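Local coordinates for uncharacterized egV family protein COG1307 (Ruminococcus gnavus, PDB 3JR7), which probably binds lipids, most likely a fatty acid as in other DegV family proteins, its exact cellular role being unknown, at residues W56-S61 with S282-V287; A78-P83 with T286-D291. All blocks are in the same frame, centred on the assembly; numbering follows the deposited sequence.

Contact 1 of 2, residues W56-S61 with S282-V287; sequences WTDDDS and SGISTV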
# COMPACT_ATOMS: atom_id res chain seq x y z
N TRP A 56 -8.17 5.42 17.07
CA TRP A 56 -9.11 4.98 16.07
C TRP A 56 -8.63 3.69 15.39
O TRP A 56 -7.45 3.39 15.37
CB TRP A 56 -9.18 6.03 14.97
CG TRP A 56 -10.06 7.21 15.19
CD1 TRP A 56 -11.34 7.21 15.70
CD2 TRP A 56 -9.79 8.55 14.80
NE1 TRP A 56 -11.86 8.50 15.68
CE2 TRP A 56 -10.92 9.33 15.13
CE3 TRP A 56 -8.69 9.17 14.21
CZ2 TRP A 56 -10.98 10.70 14.88
CZ3 TRP A 56 -8.75 10.52 13.96
CH2 TRP A 56 -9.88 11.28 14.30
N THR A 57 -9.57 2.98 14.78
CA THR A 57 -9.30 1.84 13.95
C THR A 57 -9.40 2.33 12.52
O THR A 57 -10.33 3.08 12.15
CB THR A 57 -10.29 0.68 14.28
OG1 THR A 57 -10.10 0.33 15.66
CG2 THR A 57 -10.04 -0.55 13.43
N ASP A 58 -8.39 1.95 11.72
CA ASP A 58 -8.36 2.31 10.31
C ASP A 58 -9.34 1.42 9.59
O ASP A 58 -8.98 0.38 9.05
CB ASP A 58 -6.95 2.18 9.72
CG ASP A 58 -6.90 2.47 8.22
OD1 ASP A 58 -7.89 3.03 7.66
OD2 ASP A 58 -5.87 2.12 7.57
N ASP A 59 -10.59 1.88 9.53
CA ASP A 59 -11.59 1.14 8.83
C ASP A 59 -12.58 2.11 8.15
O ASP A 59 -12.39 3.35 8.15
CB ASP A 59 -12.24 0.12 9.77
CG ASP A 59 -13.08 0.76 10.87
OD1 ASP A 59 -13.54 1.94 10.75
OD2 ASP A 59 -13.30 0.07 11.86
N ASP A 60 -13.61 1.53 7.57
CA ASP A 60 -14.50 2.25 6.65
C ASP A 60 -15.38 3.24 7.38
O ASP A 60 -15.98 4.11 6.77
CB ASP A 60 -15.33 1.22 5.89
CG ASP A 60 -14.42 0.07 5.35
OD1 ASP A 60 -13.78 0.34 4.29
OD2 ASP A 60 -14.30 -1.03 6.02
N SER A 61 -15.39 3.15 8.70
CA SER A 61 -16.13 4.09 9.51
C SER A 61 -15.35 5.39 9.73
O SER A 61 -15.93 6.39 10.18
CB SER A 61 -16.50 3.44 10.84
OG SER A 61 -15.43 3.51 11.77
N SER A 282 -6.18 5.27 2.04
CA SER A 282 -6.72 4.64 3.27
C SER A 282 -6.33 5.46 4.50
O SER A 282 -5.57 6.42 4.39
CB SER A 282 -6.11 3.25 3.43
OG SER A 282 -4.70 3.39 3.77
N GLY A 283 -6.83 5.10 5.67
CA GLY A 283 -6.45 5.76 6.92
C GLY A 283 -4.95 5.78 7.15
O GLY A 283 -4.35 6.83 7.42
N ILE A 284 -4.31 4.60 7.07
CA ILE A 284 -2.85 4.58 7.29
C ILE A 284 -2.11 5.37 6.19
O ILE A 284 -1.19 6.13 6.48
CB ILE A 284 -2.34 3.14 7.37
CG1 ILE A 284 -2.93 2.46 8.62
CG2 ILE A 284 -0.80 3.10 7.40
CD1 ILE A 284 -2.46 3.05 9.96
N SER A 285 -2.55 5.22 4.95
CA SER A 285 -1.96 5.94 3.85
C SER A 285 -2.09 7.46 4.04
O SER A 285 -1.14 8.22 3.81
CB SER A 285 -2.57 5.48 2.52
OG SER A 285 -2.18 4.12 2.18
N THR A 286 -3.28 7.90 4.47
CA THR A 286 -3.50 9.31 4.79
C THR A 286 -2.57 9.80 5.89
O THR A 286 -1.94 10.86 5.74
CB THR A 286 -4.94 9.52 5.19
OG1 THR A 286 -5.75 9.30 4.01
CG2 THR A 286 -5.14 10.90 5.79
N VAL A 287 -2.43 9.02 6.97
CA VAL A 287 -1.58 9.44 8.06
C VAL A 287 -0.13 9.70 7.62
O VAL A 287 0.49 10.69 8.02
CB VAL A 287 -1.61 8.40 9.20
CG1 VAL A 287 -0.50 8.66 10.21
CG2 VAL A 287 -3.02 8.38 9.90

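Contact 2 of 2, residues A78-P83 with T286-D291; sequences AKTSCP and TVYAND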
# COMPACT_ATOMS: atom_id res chain seq x y z
N ALA A 78 0.99 11.99 14.54
CA ALA A 78 0.19 10.77 14.69
C ALA A 78 1.09 9.53 14.89
O ALA A 78 2.23 9.51 14.47
CB ALA A 78 -0.72 10.57 13.49
N LYS A 79 0.56 8.52 15.58
CA LYS A 79 1.27 7.23 15.79
C LYS A 79 0.33 6.17 15.26
O LYS A 79 -0.87 6.41 15.18
CB LYS A 79 1.55 6.94 17.27
CG LYS A 79 2.52 7.90 17.96
CD LYS A 79 3.87 8.07 17.21
CE LYS A 79 4.35 9.53 17.29
NZ LYS A 79 5.74 9.78 16.74
N THR A 80 0.88 5.02 14.89
CA THR A 80 0.06 3.95 14.31
C THR A 80 0.47 2.61 14.92
O THR A 80 1.54 2.49 15.54
CB THR A 80 0.16 3.95 12.77
OG1 THR A 80 1.53 3.84 12.33
CG2 THR A 80 -0.46 5.26 12.19
N SER A 81 -0.38 1.60 14.78
CA SER A 81 -0.02 0.27 15.27
C SER A 81 -0.46 -0.79 14.28
O SER A 81 -1.53 -0.68 13.72
CB SER A 81 -0.65 -0.03 16.66
OG SER A 81 -2.03 0.26 16.67
N CYS A 82 0.35 -1.83 14.12
CA CYS A 82 -0.01 -2.91 13.19
C CYS A 82 -1.12 -3.80 13.81
O CYS A 82 -1.40 -3.71 14.99
CB CYS A 82 1.25 -3.71 12.84
SG CYS A 82 1.92 -4.63 14.29
N PRO A 83 -1.79 -4.63 13.00
CA PRO A 83 -2.78 -5.53 13.60
C PRO A 83 -2.09 -6.57 14.45
O PRO A 83 -0.91 -6.82 14.23
CB PRO A 83 -3.40 -6.22 12.38
CG PRO A 83 -3.02 -5.37 11.23
CD PRO A 83 -1.68 -4.85 11.56
N THR A 286 -3.28 7.90 4.47
CA THR A 286 -3.50 9.31 4.79
C THR A 286 -2.57 9.80 5.89
O THR A 286 -1.94 10.86 5.74
CB THR A 286 -4.94 9.52 5.19
OG1 THR A 286 -5.75 9.30 4.01
CG2 THR A 286 -5.14 10.90 5.79
N VAL A 287 -2.43 9.02 6.97
CA VAL A 287 -1.58 9.44 8.06
C VAL A 287 -0.13 9.70 7.62
O VAL A 287 0.49 10.69 8.02
CB VAL A 287 -1.61 8.40 9.20
CG1 VAL A 287 -0.50 8.66 10.21
CG2 VAL A 287 -3.02 8.38 9.90
N TYR A 288 0.43 8.81 6.79
CA TYR A 288 1.82 8.94 6.35
C TYR A 288 2.00 9.77 5.08
O TYR A 288 3.04 10.42 4.91
CB TYR A 288 2.47 7.55 6.25
CG TYR A 288 2.69 6.97 7.64
CD1 TYR A 288 3.76 7.41 8.44
CD2 TYR A 288 1.81 6.10 8.21
CE1 TYR A 288 3.98 6.92 9.68
CE2 TYR A 288 2.01 5.59 9.53
CZ TYR A 288 3.09 6.02 10.25
OH TYR A 288 3.33 5.59 11.55
N ALA A 289 1.01 9.80 4.20
CA ALA A 289 1.14 10.59 2.96
C ALA A 289 0.85 12.07 3.20
O ALA A 289 1.44 12.97 2.56
CB ALA A 289 0.23 10.04 1.87
N ASN A 290 -0.13 12.30 4.05
CA ASN A 290 -0.60 13.63 4.42
C ASN A 290 -1.33 14.31 3.28
O ASN A 290 -1.32 13.85 2.11
CB ASN A 290 0.54 14.51 4.99
CG ASN A 290 0.89 14.16 6.42
OD1 ASN A 290 2.06 13.87 6.74
ND2 ASN A 290 -0.10 14.21 7.29
N ASP A 291 -2.03 15.38 3.66
CA ASP A 291 -2.85 16.14 2.72
C ASP A 291 -1.98 16.48 1.51
O ASP A 291 -0.87 16.98 1.68
CB ASP A 291 -3.27 17.45 3.40
CG ASP A 291 -4.31 18.23 2.61
OD1 ASP A 291 -4.90 17.73 1.61
OD2 ASP A 291 -4.59 19.33 3.09

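Contact 1 of 2, residues W56-S61 with S282-V287
The amino-terminal end of helix 283-289 is gripped here by a carboxylate from another part of the chain: Asp-58, next to Thr-57 of strand 54-57, reaches over to the first turn, where backbone N-H groups have no helical carbonyl to bond to. Its two oxygens divide the work. Asp-58 OD2 lies 3.0 Å from Ile-284 N and accepts its hydrogen, the donor standing well above the carboxylate plane, 69° out of it. OD1 makes a weaker, bent bond to the N-H of Gly-283, with Asp-58 OD1 and Gly-283 N 3.1 Å apart and an N-H...O angle of 123°. Asp-58 CG is anti to the backbone N (chi1 176°), which carries the carboxylate out from the backbone to the helix. The fit is close: OD2 of Asp-58 also lies 3.1 Å from CG1 of Ile-284, and a side chain on Gly-283 would run into Asp-58 OD1. OD2 is also hydrogen-bonded to Ser-28 OG, its strongest polar partner, so a buried oxygen is held by both the helix end and the loop after strand 22-27. The helix also has its own cap: at the N-cap position, Ser-282 OG accepts from Ser-285 N at 3.1 Å, and that OG bonds to the carbonyl of Cys-29 as well. A negative charge at this end would probably be steadied by the helix dipole. Serine N-cap and distant aspartate thus share the N-H groups of the first turn, a pattern characteristic of helix N-termini, beside the ligand pocket to which Ser-285 belongs.

Contact 2 of 2, residues A78-P83 with T286-D291
Thr-80, on strand 79-81, meets the hydroxyl end of the Tyr-288 ring, the two side chains coming from opposite directions. Its OG1 lies in the ring plane at the edge, 2.6 Å from Tyr-288 OH, in a hydrogen bond in which either hydroxyl could be the donor; the position of OG1 is somewhat uncertain. The methyl of Thr-80 fills in beside it, CG2 standing 3.6 Å from Tyr-288 CE2. With Thr-80 chi1 at 56°, its OG1 sits between the backbone N and the carbonyl carbon, while Thr-80 CG2 rests 3.9 Å from Val-287 CG1. That same Val-287 methyl touches Ala-78 CB at 3.8 Å and lies over one face of the Tyr-288 ring, toward its rim. Tyr-288 OH has a second hydrogen-bonding partner in Asn-189 ND2, whose amide also serves the carbonyl of Ala-78. A phenylalanine here would keep the ring but would probably leave Thr-80 OG1 and Asn-189 ND2 without their shared hydroxyl partner. Thr-80 and Tyr-288 belong to the pocket that holds a bound polyether, probably from the crystallisation liquor; the contact itself is apolar where Val-287 meets the two methyls and polar at the phenol.

How the contacts relate
Going from the N terminus, the chain passes 56-61 on strand 54-57, runs through helix 64-73, and reaches 78-83 on strand 79-81. Both then wait some two hundred residues for their partner, helix 283-289 and the turn after it. Contact 1 closes the longer loop at the start of that helix, contact 2 the shorter one farther along it, so the two loops cross, with Thr-286 and Val-287 common to both helix segments. Ile-284 CD1 packs 3.7 Å from Thr-80 CG2, joining the contacts directly. Together they fasten this late helix, which follows strand 275-280 of the second sheet, to strands 54-57 and 79-81 of the first.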